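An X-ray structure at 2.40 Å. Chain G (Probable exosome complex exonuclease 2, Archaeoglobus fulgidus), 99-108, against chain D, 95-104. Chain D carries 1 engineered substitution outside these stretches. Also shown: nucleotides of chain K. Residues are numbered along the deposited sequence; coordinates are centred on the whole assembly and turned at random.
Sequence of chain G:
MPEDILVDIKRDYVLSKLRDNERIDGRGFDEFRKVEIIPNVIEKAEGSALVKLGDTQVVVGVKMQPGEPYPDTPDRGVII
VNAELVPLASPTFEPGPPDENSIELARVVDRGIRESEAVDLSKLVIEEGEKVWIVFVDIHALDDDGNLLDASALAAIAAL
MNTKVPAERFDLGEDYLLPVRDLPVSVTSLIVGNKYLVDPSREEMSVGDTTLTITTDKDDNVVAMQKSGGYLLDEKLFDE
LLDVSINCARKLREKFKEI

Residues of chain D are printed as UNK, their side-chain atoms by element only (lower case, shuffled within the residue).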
# COMPACT_ATOMS: atom_id res chain seq x y z
N ASP G 99 -0.55 14.03 -1.31
CA ASP G 99 0.87 13.77 -1.19
C ASP G 99 1.65 15.03 -0.81
O ASP G 99 1.11 16.12 -0.70
CB ASP G 99 1.41 13.17 -2.50
CG ASP G 99 2.12 14.20 -3.37
OD1 ASP G 99 1.47 15.18 -3.81
OD2 ASP G 99 3.33 14.03 -3.61
N GLU G 100 2.94 14.84 -0.60
CA GLU G 100 3.89 15.90 -0.30
C GLU G 100 3.58 17.28 -0.89
O GLU G 100 3.24 18.23 -0.17
CB GLU G 100 5.24 15.44 -0.82
CG GLU G 100 6.41 15.93 -0.05
CD GLU G 100 7.52 14.92 -0.07
OE1 GLU G 100 7.74 14.29 0.99
OE2 GLU G 100 8.15 14.73 -1.14
N ASN G 101 3.72 17.39 -2.21
CA ASN G 101 3.48 18.66 -2.90
C ASN G 101 2.11 19.27 -2.61
O ASN G 101 1.98 20.48 -2.38
CB ASN G 101 3.69 18.50 -4.39
CG ASN G 101 5.12 18.15 -4.74
OD1 ASN G 101 6.01 18.16 -3.88
ND2 ASN G 101 5.37 17.87 -6.02
N SER G 102 1.09 18.43 -2.58
CA SER G 102 -0.25 18.94 -2.34
C SER G 102 -0.43 19.47 -0.92
O SER G 102 -1.13 20.46 -0.70
CB SER G 102 -1.30 17.88 -2.64
OG SER G 102 -2.55 18.31 -2.16
N ILE G 103 0.20 18.82 0.05
CA ILE G 103 0.10 19.29 1.43
C ILE G 103 0.82 20.62 1.53
O ILE G 103 0.34 21.56 2.17
CB ILE G 103 0.72 18.30 2.43
CG1 ILE G 103 -0.09 16.99 2.46
CG2 ILE G 103 0.77 18.93 3.81
CD1 ILE G 103 0.65 15.82 3.05
N GLU G 104 1.97 20.71 0.88
CA GLU G 104 2.76 21.92 0.91
C GLU G 104 2.02 23.09 0.25
O GLU G 104 1.95 24.20 0.81
CB GLU G 104 4.12 21.67 0.26
CG GLU G 104 5.05 22.85 0.42
CD GLU G 104 6.50 22.44 0.58
OE1 GLU G 104 7.09 22.80 1.61
OE2 GLU G 104 7.05 21.77 -0.33
N LEU G 105 1.46 22.86 -0.94
CA LEU G 105 0.76 23.92 -1.65
C LEU G 105 -0.36 24.45 -0.78
O LEU G 105 -0.52 25.65 -0.62
CB LEU G 105 0.20 23.43 -2.98
CG LEU G 105 -0.37 24.51 -3.90
CD1 LEU G 105 -0.05 24.22 -5.37
CD2 LEU G 105 -1.86 24.69 -3.66
N ALA G 106 -1.13 23.55 -0.19
CA ALA G 106 -2.27 23.98 0.60
C ALA G 106 -1.87 24.73 1.87
O ALA G 106 -2.54 25.68 2.28
CB ALA G 106 -3.18 22.81 0.92
N ARG G 107 -0.77 24.31 2.50
CA ARG G 107 -0.31 24.99 3.71
C ARG G 107 0.19 26.40 3.40
O ARG G 107 -0.07 27.33 4.16
CB ARG G 107 0.75 24.16 4.45
CG ARG G 107 0.19 22.90 5.09
CD ARG G 107 1.28 22.06 5.73
NE ARG G 107 1.48 22.37 7.14
CZ ARG G 107 2.54 23.00 7.64
NH1 ARG G 107 2.63 23.24 8.94
NH2 ARG G 107 3.53 23.39 6.83
N VAL G 108 0.90 26.57 2.28
CA VAL G 108 1.36 27.90 1.90
C VAL G 108 0.16 28.85 1.70
O VAL G 108 0.11 29.93 2.29
CB VAL G 108 2.25 27.87 0.67
CG1 VAL G 108 2.47 29.29 0.15
CG2 VAL G 108 3.56 27.24 0.99
N UNK D 95 1.35 13.28 9.61
CA UNK D 95 0.80 14.51 10.13
C UNK D 95 1.27 15.57 9.14
O UNK D 95 2.39 15.50 8.65
c UNK D 95 1.44 14.67 11.51
o UNK D 95 0.30 16.37 12.67
o UNK D 95 2.33 16.80 11.91
c UNK D 95 1.34 16.05 12.05
N UNK D 96 0.40 16.52 8.81
CA UNK D 96 0.72 17.46 7.73
C UNK D 96 1.97 18.29 8.06
O UNK D 96 2.86 18.46 7.22
c UNK D 96 -1.68 17.67 6.82
c UNK D 96 -0.46 18.38 7.41
n UNK D 96 -3.52 20.19 3.23
n UNK D 96 -2.80 19.02 5.08
c UNK D 96 -3.60 19.93 4.53
n UNK D 96 -4.48 20.59 5.29
c UNK D 96 -2.80 18.66 6.50
N UNK D 97 2.00 18.82 9.28
CA UNK D 97 3.11 19.66 9.70
C UNK D 97 4.37 18.84 9.63
O UNK D 97 5.36 19.28 9.05
c UNK D 97 5.29 20.58 14.50
c UNK D 97 3.84 21.31 11.50
c UNK D 97 2.89 20.18 11.12
n UNK D 97 5.61 19.50 15.20
c UNK D 97 3.70 21.68 12.97
n UNK D 97 4.16 20.57 13.80
n UNK D 97 6.09 21.65 14.53
N UNK D 98 4.32 17.63 10.20
CA UNK D 98 5.44 16.69 10.19
C UNK D 98 5.93 16.40 8.78
O UNK D 98 7.14 16.41 8.53
c UNK D 98 5.08 15.37 10.88
o UNK D 98 4.93 15.57 12.28
N UNK D 99 4.99 16.13 7.88
CA UNK D 99 5.32 15.80 6.49
C UNK D 99 6.01 17.00 5.86
O UNK D 99 7.00 16.85 5.15
c UNK D 99 4.18 12.96 6.17
c UNK D 99 3.34 14.22 6.19
c UNK D 99 4.05 15.47 5.66
c UNK D 99 4.40 15.35 4.18
N UNK D 100 5.47 18.19 6.13
CA UNK D 100 6.04 19.42 5.61
C UNK D 100 7.45 19.61 6.13
O UNK D 100 8.40 19.77 5.36
c UNK D 100 5.88 21.90 6.26
o UNK D 100 7.64 23.03 5.13
c UNK D 100 5.14 20.61 5.96
o UNK D 100 5.86 22.49 3.96
c UNK D 100 6.51 22.52 5.03
N UNK D 101 7.60 19.57 7.45
CA UNK D 101 8.92 19.70 8.07
C UNK D 101 9.94 18.70 7.52
O UNK D 101 11.09 19.07 7.23
c UNK D 101 8.12 20.81 10.20
c UNK D 101 10.23 19.45 10.19
c UNK D 101 8.84 19.60 9.61
c UNK D 101 7.67 20.61 11.63
N UNK D 102 9.52 17.44 7.36
CA UNK D 102 10.44 16.43 6.81
C UNK D 102 10.89 16.80 5.42
O UNK D 102 12.04 16.60 5.06
o UNK D 102 9.32 14.65 8.05
c UNK D 102 9.81 15.03 6.78
N UNK D 103 9.97 17.34 4.61
CA UNK D 103 10.28 17.65 3.21
C UNK D 103 11.33 18.74 3.09
O UNK D 103 12.34 18.59 2.38
c UNK D 103 9.02 18.05 2.44
c UNK D 103 7.95 18.82 0.29
c UNK D 103 8.12 19.11 -1.20
c UNK D 103 9.26 18.40 0.96
n UNK D 103 8.92 20.33 -1.46
N UNK D 104 11.08 19.85 3.78
CA UNK D 104 11.99 20.99 3.74
C UNK D 104 13.32 20.66 4.43
O UNK D 104 14.39 21.12 4.01
c UNK D 104 11.34 22.27 4.32
c UNK D 104 11.22 22.20 5.83
c UNK D 104 12.14 23.47 3.91
P C K 6 5.92 25.18 14.62
OP1 C K 6 7.27 25.72 14.35
OP2 C K 6 5.20 24.46 13.55
O5' C K 6 5.98 24.23 15.92
C5' C K 6 6.59 24.73 17.13
C4' C K 6 6.18 23.99 18.40
O4' C K 6 4.74 24.01 18.60
C3' C K 6 6.51 22.50 18.50
O3' C K 6 7.91 22.25 18.64
C2' C K 6 5.70 22.18 19.76
O2' C K 6 6.24 22.74 20.95
C1' C K 6 4.40 22.89 19.40
N1 C K 6 3.49 21.96 18.67
C2 C K 6 2.59 21.18 19.40
O2 C K 6 2.56 21.31 20.64
N3 C K 6 1.78 20.31 18.74
C4 C K 6 1.85 20.22 17.41
N4 C K 6 1.03 19.36 16.78
C5 C K 6 2.77 21.00 16.65
C6 C K 6 3.57 21.85 17.31
P C K 5 1.36 24.83 11.40
OP1 C K 5 2.53 24.99 10.51
OP2 C K 5 0.74 23.49 11.59
O5' C K 5 1.71 25.43 12.87
C5' C K 5 2.38 26.69 13.06
C4' C K 5 2.64 27.05 14.53
O4' C K 5 1.39 27.02 15.27
C3' C K 5 3.56 26.11 15.32
O3' C K 5 4.96 26.38 15.12
C2' C K 5 3.11 26.38 16.76
O2' C K 5 3.59 27.59 17.32
C1' C K 5 1.59 26.45 16.55
N1 C K 5 0.91 25.12 16.62
C2 C K 5 0.56 24.55 17.86
O2 C K 5 0.82 25.16 18.91
N3 C K 5 -0.07 23.35 17.88
C4 C K 5 -0.34 22.72 16.74
N4 C K 5 -0.95 21.54 16.80
C5 C K 5 0.01 23.28 15.47
C6 C K 5 0.62 24.46 15.46
O HOH W 1 7.84 14.56 3.68

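Position 95 has two side-chain carbons, the second carrying two oxygens, and lies just before the helix. One oxygen is 2.8 Å from the backbone N of position 98, accepting its hydrogen bond. This is Asp D95, whose short carboxylate caps the first turn.

Position 96 has three carbons, a nitrogen, then a carbon with two more nitrogens. It points toward chain G, where the nitrogen within the chain lies 3.8 Å from CG2 of Ile G103 and a terminal nitrogen 3.5 Å from CB of Ala G106. This is Arg D96; its long chain covers small and aliphatic groups while NH2 bonds elsewhere in the structure.

Position 97 repeats that pattern. It points away from chain G, though its second side-chain carbon is 3.4 Å from NH1 of Arg G107. This is Arg D97. Its NH1 donates to OP2 of C6 of chain K at 3.1 Å, and its guanidinium has C5 of that nucleotide over one face; a planar cation suits both phosphate and base.

Position 98, one carbon and one oxygen, points away from chain G: Ser D98. Its OG donates to OD1 of Asp D95 at 2.9 Å, reinforcing the cap.

Position 99 has four carbons, forked at the first, one arm two carbons long; its short arm lies 3.9 Å from CD1 of Ile G103. This is Ile D99, whose branched apolar side chain offers a methyl to Ile G103.

Position 100 has three carbons, the third bearing two oxygens. One oxygen lies 2.7 Å from OE1 of Glu G104, so close that one acid group probably holds a proton, and 3.8 Å from NH2 of Arg G107. This is Glu D100; its carboxylate forms a long salt bridge with that arginine, whose NH2 is less surely placed.

Position 101, again four carbons forked at the first with one longer arm, is Ile D101, apolar and buried, facing away from chain G. Position 102, one carbon and one oxygen, is Ser D102; its OG donates to O of Ser D98 at 2.8 Å, returning the hydroxyl to its own helix.

Position 103 has four carbons in a row ending in a nitrogen 2.6 Å from OE2 of Glu G104; its third carbon is 3.3 Å from CG of Glu G100. This is Lys D103: its long chain packs on Glu G100 while NZ donates to Glu G104 in a salt bridge. Position 104, one carbon carrying two others, is Val D104, a compact apolar residue without contact to this stretch of chain G.

The helices cross at -105°, 9.6 Å apart at closest approach. Arg D96, Ile D99, Glu D100 and Lys D103 all point toward chain G, combining apolar packing with charge pairing. A water donates to O of Ile D99 (2.8 Å) and OE1 of Glu G100 (2.7 Å), linking the chains.

Chain D, residues 95-104: DRRSIEISKV
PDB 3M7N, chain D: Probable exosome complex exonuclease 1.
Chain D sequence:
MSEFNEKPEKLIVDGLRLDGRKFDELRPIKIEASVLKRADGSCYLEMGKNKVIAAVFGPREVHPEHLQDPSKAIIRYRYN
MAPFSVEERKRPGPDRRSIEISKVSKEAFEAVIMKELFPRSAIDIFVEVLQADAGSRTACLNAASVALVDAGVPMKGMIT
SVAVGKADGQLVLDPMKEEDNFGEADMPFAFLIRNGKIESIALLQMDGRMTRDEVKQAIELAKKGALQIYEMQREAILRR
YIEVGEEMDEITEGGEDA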